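Local coordinates for protein PcyX_EBK42635 (Marine metagenome, PDB 5OWG) that probably reduces biliverdin to phycoerythrobilin in a four-electron, ferredoxin-dependent reaction, at residues A[38-43]-A[223-228]; A[49-54]-A[59-64]; A[75-80]-A[230-235]. One frame throughout, in Å; residues are numbered along the deposited sequence.

Contact 1: A[38-43]-A[223-228]; sequences ERFNNE and IKLFCS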
loop_
_atom_site.group_PDB
_atom_site.type_symbol
_atom_site.label_atom_id
_atom_site.label_comp_id
_atom_site.label_asym_id
_atom_site.label_seq_id
_atom_site.Cartn_x
_atom_site.Cartn_y
_atom_site.Cartn_z
ATOM N N GLU A 38 -14.899 -6.272 1.979
ATOM C CA GLU A 38 -15.342 -7.336 2.873
ATOM C C GLU A 38 -15.168 -8.711 2.243
ATOM O O GLU A 38 -15.101 -9.709 2.968
ATOM C CB GLU A 38 -16.805 -7.123 3.278
ATOM C CG GLU A 38 -17.837 -7.418 2.189
ATOM C CD GLU A 38 -17.778 -6.436 1.034
ATOM O OE1 GLU A 38 -17.273 -5.311 1.232
ATOM O OE2 GLU A 38 -18.239 -6.787 -0.072
ATOM N N ARG A 39 -15.089 -8.783 0.913
ATOM C CA ARG A 39 -14.878 -10.051 0.228
ATOM C C ARG A 39 -13.446 -10.551 0.349
ATOM O O ARG A 39 -13.157 -11.659 -0.114
ATOM C CB ARG A 39 -15.235 -9.912 -1.254
ATOM C CG ARG A 39 -16.612 -9.326 -1.521
ATOM C CD ARG A 39 -16.780 -8.972 -2.989
ATOM N NE ARG A 39 -15.846 -7.933 -3.416
ATOM C CZ ARG A 39 -15.659 -7.561 -4.679
ATOM N NH1 ARG A 39 -16.339 -8.145 -5.657
ATOM N NH2 ARG A 39 -14.788 -6.604 -4.967
ATOM N N PHE A 40 -12.543 -9.764 0.947
ATOM C CA PHE A 40 -11.127 -10.113 0.984
ATOM C C PHE A 40 -10.542 -10.023 2.390
ATOM O O PHE A 40 -9.322 -9.901 2.540
ATOM C CB PHE A 40 -10.339 -9.221 0.023
ATOM C CG PHE A 40 -10.967 -9.106 -1.334
ATOM C CD1 PHE A 40 -11.154 -10.232 -2.121
ATOM C CD2 PHE A 40 -11.376 -7.877 -1.824
ATOM C CE1 PHE A 40 -11.735 -10.134 -3.369
ATOM C CE2 PHE A 40 -11.958 -7.773 -3.075
ATOM C CZ PHE A 40 -12.138 -8.902 -3.847
ATOM N N ASN A 41 -11.384 -10.064 3.417
ATOM C CA ASN A 41 -10.950 -10.259 4.798
ATOM C C ASN A 41 -11.462 -11.633 5.219
ATOM O O ASN A 41 -12.535 -11.761 5.811
ATOM C CB ASN A 41 -11.466 -9.154 5.716
ATOM C CG ASN A 41 -10.677 -7.863 5.578
ATOM O OD1 ASN A 41 -9.579 -7.731 6.120
ATOM N ND2 ASN A 41 -11.235 -6.901 4.854
ATOM N N ASN A 42 -10.684 -12.666 4.900
ATOM C CA ASN A 42 -11.075 -14.056 5.121
ATOM C C ASN A 42 -10.077 -14.677 6.088
ATOM O O ASN A 42 -8.898 -14.837 5.753
ATOM C CB ASN A 42 -11.120 -14.821 3.798
ATOM C CG ASN A 42 -11.823 -16.160 3.917
ATOM O OD1 ASN A 42 -11.630 -16.892 4.888
ATOM N ND2 ASN A 42 -12.649 -16.486 2.925
ATOM N N GLU A 43 -10.549 -15.024 7.289
ATOM C CA GLU A 43 -9.656 -15.563 8.308
ATOM C C GLU A 43 -9.039 -16.888 7.878
ATOM O O GLU A 43 -7.909 -17.200 8.269
ATOM C CB GLU A 43 -10.413 -15.742 9.625
ATOM C CG GLU A 43 -11.099 -14.485 10.124
ATOM C CD GLU A 43 -11.748 -14.687 11.478
ATOM O OE1 GLU A 43 -11.601 -15.789 12.046
ATOM O OE2 GLU A 43 -12.403 -13.747 11.972
ATOM N N ILE A 223 -8.733 -13.384 -6.767
ATOM C CA ILE A 223 -7.585 -12.649 -7.301
ATOM C C ILE A 223 -8.046 -11.636 -8.344
ATOM O O ILE A 223 -7.783 -10.433 -8.229
ATOM C CB ILE A 223 -6.547 -13.624 -7.884
ATOM C CG1 ILE A 223 -5.863 -14.401 -6.756
ATOM C CG2 ILE A 223 -5.496 -12.881 -8.702
ATOM C CD1 ILE A 223 -5.058 -15.598 -7.222
ATOM N N LYS A 224 -8.742 -12.111 -9.381
ATOM C CA LYS A 224 -9.218 -11.201 -10.419
ATOM C C LYS A 224 -10.193 -10.177 -9.851
ATOM O O LYS A 224 -10.223 -9.027 -10.306
ATOM C CB LYS A 224 -9.866 -11.991 -11.559
ATOM C CG LYS A 224 -10.701 -11.147 -12.521
ATOM C CD LYS A 224 -9.908 -10.022 -13.167
ATOM C CE LYS A 224 -10.842 -9.012 -13.822
ATOM N NZ LYS A 224 -10.116 -7.854 -14.416
ATOM N N LEU A 225 -10.994 -10.576 -8.864
ATOM C CA LEU A 225 -11.891 -9.639 -8.195
ATOM C C LEU A 225 -11.101 -8.575 -7.438
ATOM O O LEU A 225 -11.357 -7.372 -7.581
ATOM C CB LEU A 225 -12.811 -10.407 -7.246
ATOM C CG LEU A 225 -14.306 -10.091 -7.193
ATOM C CD1 LEU A 225 -14.957 -10.164 -8.560
ATOM C CD2 LEU A 225 -14.977 -11.077 -6.253
ATOM N N PHE A 226 -10.128 -9.006 -6.632
ATOM C CA PHE A 226 -9.349 -8.083 -5.810
ATOM C C PHE A 226 -8.475 -7.170 -6.667
ATOM O O PHE A 226 -8.443 -5.951 -6.459
ATOM C CB PHE A 226 -8.497 -8.890 -4.827
ATOM C CG PHE A 226 -7.577 -8.059 -3.982
ATOM C CD1 PHE A 226 -8.050 -7.397 -2.863
ATOM C CD2 PHE A 226 -6.231 -7.966 -4.291
ATOM C CE1 PHE A 226 -7.200 -6.642 -2.077
ATOM C CE2 PHE A 226 -5.376 -7.214 -3.509
ATOM C CZ PHE A 226 -5.861 -6.551 -2.401
ATOM N N CYS A 227 -7.755 -7.742 -7.635
ATOM C CA CYS A 227 -6.802 -6.958 -8.416
ATOM C C CYS A 227 -7.480 -5.848 -9.211
ATOM O O CYS A 227 -6.854 -4.820 -9.495
ATOM C CB CYS A 227 -6.021 -7.876 -9.360
ATOM S SG CYS A 227 -4.810 -8.929 -8.535
ATOM N N SER A 228 -8.748 -6.029 -9.580
ATOM C CA SER A 228 -9.421 -5.080 -10.460
ATOM C C SER A 228 -10.227 -4.025 -9.713
ATOM O O SER A 228 -10.391 -2.912 -10.224
ATOM C CB SER A 228 -10.352 -5.829 -11.420
ATOM O OG SER A 228 -11.378 -6.504 -10.716
#
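R39, whose guanidinium lies against L225, has its NH2 gripped from beyond the two segments: OD1 of N230 accepts a hydrogen bond from it, and D229 adds a long, weak ion pair. NE of R39 bonds to G36 O. The contact is aromatic packing of a loop between strands 30-32 and 47-53 onto helix 220-229, part of the helical layer on one side of the antiparallel sheet in this alpha/beta fold. Its centre is an edge-to-face pair, in which F226 turns the edge of its ring toward the face of F40. Evidence for this is a centroid separation of 5.2 Å between the F40 and F226 rings and an interplanar angle of 80°. F226 CB adds a CH-pi contact, 3.8 Å from the F40 centroid and only 13° off the normal. R39 CB covers the opposite face of F40, 4.0 Å above its plane, and sandwiches the ring. F40 reaches the helix because its CG is anti to its own carbonyl carbon (chi1 -47°). L225 CB meets the F40 ring in plane at its edge. W47 supplies a third ring, touching both phenylalanines. The R39 side chain crosses L225 at about a right angle, while the two phenylalanine rims come nearest where F40 CD2 lies 3.5 Å from F226 CD1.

Contact 2: A[49-54]-A[59-64]; sequences NRTWNN and RAHLDV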
loop_
_atom_site.group_PDB
_atom_site.type_symbol
_atom_site.label_atom_id
_atom_site.label_comp_id
_atom_site.label_asym_id
_atom_site.label_seq_id
_atom_site.Cartn_x
_atom_site.Cartn_y
_atom_site.Cartn_z
ATOM N N ASN A 49 -7.348 -7.086 4.827
ATOM C CA ASN A 49 -7.272 -5.894 3.992
ATOM C C ASN A 49 -7.930 -4.748 4.741
ATOM O O ASN A 49 -9.100 -4.847 5.126
ATOM C CB ASN A 49 -7.947 -6.118 2.635
ATOM C CG ASN A 49 -7.051 -6.846 1.651
ATOM O OD1 ASN A 49 -6.217 -6.230 0.986
ATOM N ND2 ASN A 49 -7.217 -8.160 1.552
ATOM N N ARG A 50 -7.182 -3.667 4.947
ATOM C CA ARG A 50 -7.635 -2.547 5.755
ATOM C C ARG A 50 -7.272 -1.248 5.054
ATOM O O ARG A 50 -6.198 -1.142 4.455
ATOM C CB ARG A 50 -6.999 -2.595 7.147
ATOM C CG ARG A 50 -7.377 -3.834 7.937
ATOM C CD ARG A 50 -6.603 -3.919 9.236
ATOM N NE ARG A 50 -7.009 -2.885 10.181
ATOM C CZ ARG A 50 -6.383 -2.628 11.325
ATOM N NH1 ARG A 50 -5.309 -3.326 11.670
ATOM N NH2 ARG A 50 -6.827 -1.668 12.122
ATOM N N THR A 51 -8.164 -0.262 5.132
ATOM C CA THR A 51 -7.958 1.003 4.445
ATOM C C THR A 51 -8.189 2.169 5.395
ATOM O O THR A 51 -9.110 2.140 6.217
ATOM C CB THR A 51 -8.884 1.133 3.228
ATOM O OG1 THR A 51 -10.244 0.929 3.632
ATOM C CG2 THR A 51 -8.505 0.114 2.160
ATOM N N TRP A 52 -7.338 3.190 5.277
ATOM C CA TRP A 52 -7.476 4.433 6.019
ATOM C C TRP A 52 -7.487 5.599 5.040
ATOM O O TRP A 52 -7.110 5.462 3.873
ATOM C CB TRP A 52 -6.331 4.654 7.025
ATOM C CG TRP A 52 -6.166 3.609 8.093
ATOM C CD1 TRP A 52 -6.442 3.746 9.425
ATOM C CD2 TRP A 52 -5.657 2.281 7.927
ATOM N NE1 TRP A 52 -6.142 2.585 10.094
ATOM C CE2 TRP A 52 -5.660 1.669 9.197
ATOM C CE3 TRP A 52 -5.203 1.547 6.826
ATOM C CZ2 TRP A 52 -5.229 0.359 9.395
ATOM C CZ3 TRP A 52 -4.775 0.247 7.026
ATOM C CH2 TRP A 52 -4.792 -0.334 8.301
ATOM N N ASN A 53 -7.921 6.757 5.529
ATOM C CA ASN A 53 -7.773 7.992 4.773
ATOM C C ASN A 53 -7.891 9.172 5.726
ATOM O O ASN A 53 -8.371 9.040 6.855
ATOM C CB ASN A 53 -8.815 8.101 3.654
ATOM C CG ASN A 53 -10.242 8.098 4.175
ATOM O OD1 ASN A 53 -10.509 8.498 5.308
ATOM N ND2 ASN A 53 -11.170 7.648 3.341
ATOM N N ASN A 54 -7.434 10.329 5.254
ATOM C CA ASN A 54 -7.684 11.587 5.940
ATOM C C ASN A 54 -7.817 12.679 4.886
ATOM O O ASN A 54 -7.822 12.408 3.681
ATOM C CB ASN A 54 -6.586 11.892 6.974
ATOM C CG ASN A 54 -5.268 12.328 6.347
ATOM O OD1 ASN A 54 -5.155 12.492 5.132
ATOM N ND2 ASN A 54 -4.258 12.525 7.191
ATOM N N ARG A 59 -6.574 7.555 0.093
ATOM C CA ARG A 59 -6.587 6.110 0.279
ATOM C C ARG A 59 -5.242 5.615 0.786
ATOM O O ARG A 59 -4.194 5.929 0.212
ATOM C CB ARG A 59 -6.955 5.397 -1.027
ATOM C CG ARG A 59 -7.132 3.899 -0.868
ATOM C CD ARG A 59 -7.709 3.265 -2.123
ATOM N NE ARG A 59 -8.069 1.862 -1.914
ATOM C CZ ARG A 59 -7.269 0.827 -2.159
ATOM N NH1 ARG A 59 -6.042 1.016 -2.633
ATOM N NH2 ARG A 59 -7.698 -0.406 -1.932
ATOM N N ALA A 60 -5.289 4.840 1.867
ATOM C CA ALA A 60 -4.137 4.128 2.408
ATOM C C ALA A 60 -4.578 2.697 2.668
ATOM O O ALA A 60 -5.508 2.472 3.447
ATOM C CB ALA A 60 -3.631 4.783 3.696
ATOM N N HIS A 61 -3.916 1.735 2.027
ATOM C CA HIS A 61 -4.416 0.367 1.942
ATOM C C HIS A 61 -3.345 -0.598 2.424
ATOM O O HIS A 61 -2.238 -0.620 1.877
ATOM C CB HIS A 61 -4.830 0.042 0.503
ATOM C CG HIS A 61 -5.277 -1.372 0.297
ATOM N ND1 HIS A 61 -5.228 -1.992 -0.931
ATOM C CD2 HIS A 61 -5.793 -2.281 1.158
ATOM C CE1 HIS A 61 -5.687 -3.226 -0.820
ATOM N NE2 HIS A 61 -6.037 -3.427 0.438
ATOM N N LEU A 62 -3.678 -1.399 3.433
ATOM C CA LEU A 62 -2.783 -2.421 3.964
ATOM C C LEU A 62 -3.341 -3.791 3.608
ATOM O O LEU A 62 -4.429 -4.160 4.064
ATOM C CB LEU A 62 -2.620 -2.286 5.478
ATOM C CG LEU A 62 -1.716 -3.335 6.138
ATOM C CD1 LEU A 62 -0.264 -3.135 5.726
ATOM C CD2 LEU A 62 -1.861 -3.304 7.651
ATOM N N ASP A 63 -2.591 -4.539 2.803
ATOM C CA ASP A 63 -2.973 -5.876 2.367
ATOM C C ASP A 63 -1.949 -6.867 2.901
ATOM O O ASP A 63 -0.776 -6.817 2.516
ATOM C CB ASP A 63 -3.049 -5.946 0.841
ATOM C CG ASP A 63 -3.109 -7.368 0.325
ATOM O OD1 ASP A 63 -3.696 -8.229 1.014
ATOM O OD2 ASP A 63 -2.559 -7.627 -0.765
ATOM N N VAL A 64 -2.393 -7.766 3.779
ATOM C CA VAL A 64 -1.517 -8.726 4.442
ATOM C C VAL A 64 -2.073 -10.125 4.220
ATOM O O VAL A 64 -3.259 -10.372 4.471
ATOM C CB VAL A 64 -1.385 -8.437 5.950
ATOM C CG1 VAL A 64 -0.456 -9.448 6.624
ATOM C CG2 VAL A 64 -0.880 -7.025 6.175
#
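W52 N donates to A60 O at 2.7 Å, and L62 N reaches R50 O at the same 2.7 Å in an almost straight bond (176° at the hydrogen). The return bonds, R50 N to L62 O and A60 N to W52 O, complete two antiparallel hydrogen-bonded pairs of the beta hairpin formed by strands 47-53 and 57-67. T51 with H61 and N49 with D63 are the non-hydrogen-bonded pairs, on the other face from W52, A60 and L62. A side-chain bond also bridges the strands: H61 NE2 donates to N49 OD1 at 2.9 Å, in the carbonyl plane and on a lone pair, but bent at the hydrogen, with the oxygen somewhat out of the imidazole plane. H61 has its CG anti to the backbone N (chi1 176°), which lays the ring alongside the paired strand, with NE2 at N49 and its edge near R50 O. Nearby, D63 OD1 and N49 OD1, 3.2 Å apart, are both acceptors and do not bond; D63 OD1 takes a weak hydrogen bond from W47 NE1. Packing dominates the other face, where W52 CZ3 rests 3.7 Å from L62 CB and R50 passes a guanidinium face over W52 CZ2. R50 is salt-bridged to E31, and W52 NE1 bonds to N26 on helix 14-28. N49 ND2 giving to F40 O and OD1 taking from H61 are consistent with a single orientation of the amide.

Contact 3: A[75-80]-A[230-235]; sequences MAHLCL and NLFPFV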
loop_
_atom_site.group_PDB
_atom_site.type_symbol
_atom_site.label_atom_id
_atom_site.label_comp_id
_atom_site.label_asym_id
_atom_site.label_seq_id
_atom_site.Cartn_x
_atom_site.Cartn_y
_atom_site.Cartn_z
ATOM N N MET A 75 3.126 -12.259 3.057
ATOM C CA MET A 75 3.369 -11.100 2.218
ATOM C C MET A 75 2.578 -9.924 2.765
ATOM O O MET A 75 1.647 -10.085 3.556
ATOM C CB MET A 75 2.993 -11.380 0.754
ATOM C CG MET A 75 1.542 -11.090 0.380
ATOM S SD MET A 75 1.143 -9.349 0.091
ATOM C CE MET A 75 2.266 -8.926 -1.237
ATOM N N ALA A 76 2.967 -8.730 2.331
ATOM C CA ALA A 76 2.265 -7.522 2.724
ATOM C C ALA A 76 2.382 -6.499 1.607
ATOM O O ALA A 76 3.387 -6.444 0.892
ATOM C CB ALA A 76 2.811 -6.947 4.035
ATOM N N HIS A 77 1.335 -5.693 1.464
ATOM C CA HIS A 77 1.287 -4.627 0.477
ATOM C C HIS A 77 0.727 -3.385 1.147
ATOM O O HIS A 77 -0.263 -3.461 1.880
ATOM C CB HIS A 77 0.427 -5.031 -0.729
ATOM C CG HIS A 77 0.032 -3.886 -1.607
ATOM N ND1 HIS A 77 0.806 -3.460 -2.665
ATOM C CD2 HIS A 77 -1.060 -3.085 -1.594
ATOM C CE1 HIS A 77 0.210 -2.443 -3.262
ATOM N NE2 HIS A 77 -0.923 -2.195 -2.632
ATOM N N LEU A 78 1.372 -2.246 0.908
ATOM C CA LEU A 78 0.980 -0.989 1.534
ATOM C C LEU A 78 1.142 0.126 0.515
ATOM O O LEU A 78 2.237 0.325 -0.020
ATOM C CB LEU A 78 1.815 -0.711 2.789
ATOM C CG LEU A 78 1.477 0.567 3.564
ATOM C CD1 LEU A 78 0.068 0.517 4.140
ATOM C CD2 LEU A 78 2.489 0.797 4.671
ATOM N N CYS A 79 0.056 0.850 0.255
ATOM C CA CYS A 79 0.052 1.910 -0.741
ATOM C C CYS A 79 -0.749 3.089 -0.214
ATOM O O CYS A 79 -1.765 2.915 0.464
ATOM C CB CYS A 79 -0.548 1.438 -2.069
ATOM S SG CYS A 79 -0.339 2.619 -3.402
ATOM N N LEU A 80 -0.283 4.295 -0.538
ATOM C CA LEU A 80 -0.943 5.530 -0.130
ATOM C C LEU A 80 -1.100 6.442 -1.337
ATOM O O LEU A 80 -0.106 6.809 -1.973
ATOM C CB LEU A 80 -0.153 6.250 0.969
ATOM C CG LEU A 80 -0.505 5.935 2.425
ATOM C CD1 LEU A 80 -0.014 4.555 2.832
ATOM C CD2 LEU A 80 0.061 7.002 3.356
ATOM N N ASN A 230 -10.302 -3.570 -5.815
ATOM C CA ASN A 230 -9.965 -3.167 -4.454
ATOM C C ASN A 230 -8.461 -3.126 -4.215
ATOM O O ASN A 230 -8.024 -3.230 -3.062
ATOM C CB ASN A 230 -10.619 -4.116 -3.444
ATOM C CG ASN A 230 -12.116 -3.918 -3.347
ATOM O OD1 ASN A 230 -12.890 -4.634 -3.984
ATOM N ND2 ASN A 230 -12.535 -2.939 -2.550
ATOM N N LEU A 231 -7.661 -2.979 -5.268
ATOM C CA LEU A 231 -6.211 -2.922 -5.141
ATOM C C LEU A 231 -5.674 -1.550 -5.522
ATOM O O LEU A 231 -5.071 -0.875 -4.682
ATOM C CB LEU A 231 -5.580 -4.024 -6.002
ATOM C CG LEU A 231 -4.064 -3.934 -6.171
ATOM C CD1 LEU A 231 -3.364 -3.785 -4.827
ATOM C CD2 LEU A 231 -3.527 -5.138 -6.926
ATOM N N PHE A 232 -5.870 -1.120 -6.766
ATOM C CA PHE A 232 -5.595 0.252 -7.188
ATOM C C PHE A 232 -6.832 0.771 -7.907
ATOM O O PHE A 232 -6.844 0.915 -9.136
ATOM C CB PHE A 232 -4.355 0.325 -8.079
ATOM C CG PHE A 232 -3.100 -0.118 -7.394
ATOM C CD1 PHE A 232 -2.534 0.653 -6.394
ATOM C CD2 PHE A 232 -2.485 -1.303 -7.748
ATOM C CE1 PHE A 232 -1.382 0.244 -5.756
ATOM C CE2 PHE A 232 -1.339 -1.720 -7.107
ATOM C CZ PHE A 232 -0.782 -0.942 -6.115
ATOM N N PRO A 233 -7.898 1.057 -7.165
ATOM C CA PRO A 233 -9.146 1.476 -7.806
ATOM C C PRO A 233 -8.983 2.798 -8.534
ATOM O O PRO A 233 -8.191 3.659 -8.146
ATOM C CB PRO A 233 -10.127 1.612 -6.632
ATOM C CG PRO A 233 -9.484 0.888 -5.490
ATOM C CD PRO A 233 -8.017 1.041 -5.698
ATOM N N PHE A 234 -9.747 2.943 -9.611
ATOM C CA PHE A 234 -9.808 4.205 -10.325
ATOM C C PHE A 234 -10.824 5.125 -9.660
ATOM O O PHE A 234 -11.770 4.674 -9.008
ATOM C CB PHE A 234 -10.181 3.976 -11.789
ATOM C CG PHE A 234 -9.219 3.088 -12.525
ATOM C CD1 PHE A 234 -8.094 3.619 -13.134
ATOM C CD2 PHE A 234 -9.440 1.725 -12.610
ATOM C CE1 PHE A 234 -7.207 2.805 -13.811
ATOM C CE2 PHE A 234 -8.556 0.906 -13.286
ATOM C CZ PHE A 234 -7.438 1.447 -13.887
ATOM N N VAL A 235 -10.615 6.428 -9.824
ATOM C CA VAL A 235 -11.452 7.444 -9.200
ATOM C C VAL A 235 -12.321 8.079 -10.275
ATOM O O VAL A 235 -11.882 8.260 -11.417
ATOM C CB VAL A 235 -10.611 8.509 -8.460
ATOM C CG1 VAL A 235 -9.177 8.020 -8.236
ATOM C CG2 VAL A 235 -10.616 9.847 -9.201
#
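H77 and F232 form the tight part of this contact: H77 CE1 lies 3.4 Å from F232 CZ. Their ring planes stand at a steep 81°, with the H77 and F232 centroids 5.3 Å apart. The F232 rim also takes a sulfur-aromatic contact from C79, whose SG sits in the ring plane, 3.5 Å from CE1 of F232. SG is anti to the backbone N of C79 (chi1 -171°), which points the sulfur at that rim. L231 closes the cluster, placing CD1 3.6 Å from H77 NE2 and also over one face of the F232 ring. The pairing is made by side-chain ends alone, since the closest CA atoms, those of C79 and F232, stay 8.7 Å apart and just 146 Å² is buried. Beyond F232 the chain makes no contact with segment 75-80, and F234 is exposed to solvent. H77 ND1 is hydrogen-bonded to D94 on strand 90-96, which restrains the imidazole from the side of the sheet. The position of the loop after helix 220-229 is consistent with the bilin pocket of the family, which lies between the sheet and the C-terminal helices. Helix 189-204 flanks it, with S200 and Q203 touching F232, while strands 57-67 and 90-96 border strand 73-82.

N49, H61 and D63 of contact 2 face the same side of the sheet as contacts 1 and 3, while its R50, W52 and L62 side chains face helix 14-28. Contacts 2 and 3 are closest, their centres about 7 Å apart, because strands 57-67 and 73-82 are neighbours, joined by backbone hydrogen bonds: D63 O to H77 N, 2.6 Å, and H61 N to C79 O, 2.9 Å. Centre to centre, contact 1 lies about 14 Å from contact 2 and about 12 Å from contact 3. N41 OD1 to N49 N, at 2.7 Å, ties its loop to the hairpin, and F226 CZ packs 3.7 Å from H61 CE1. A relation to the pigment pocket can only be inferred from the family.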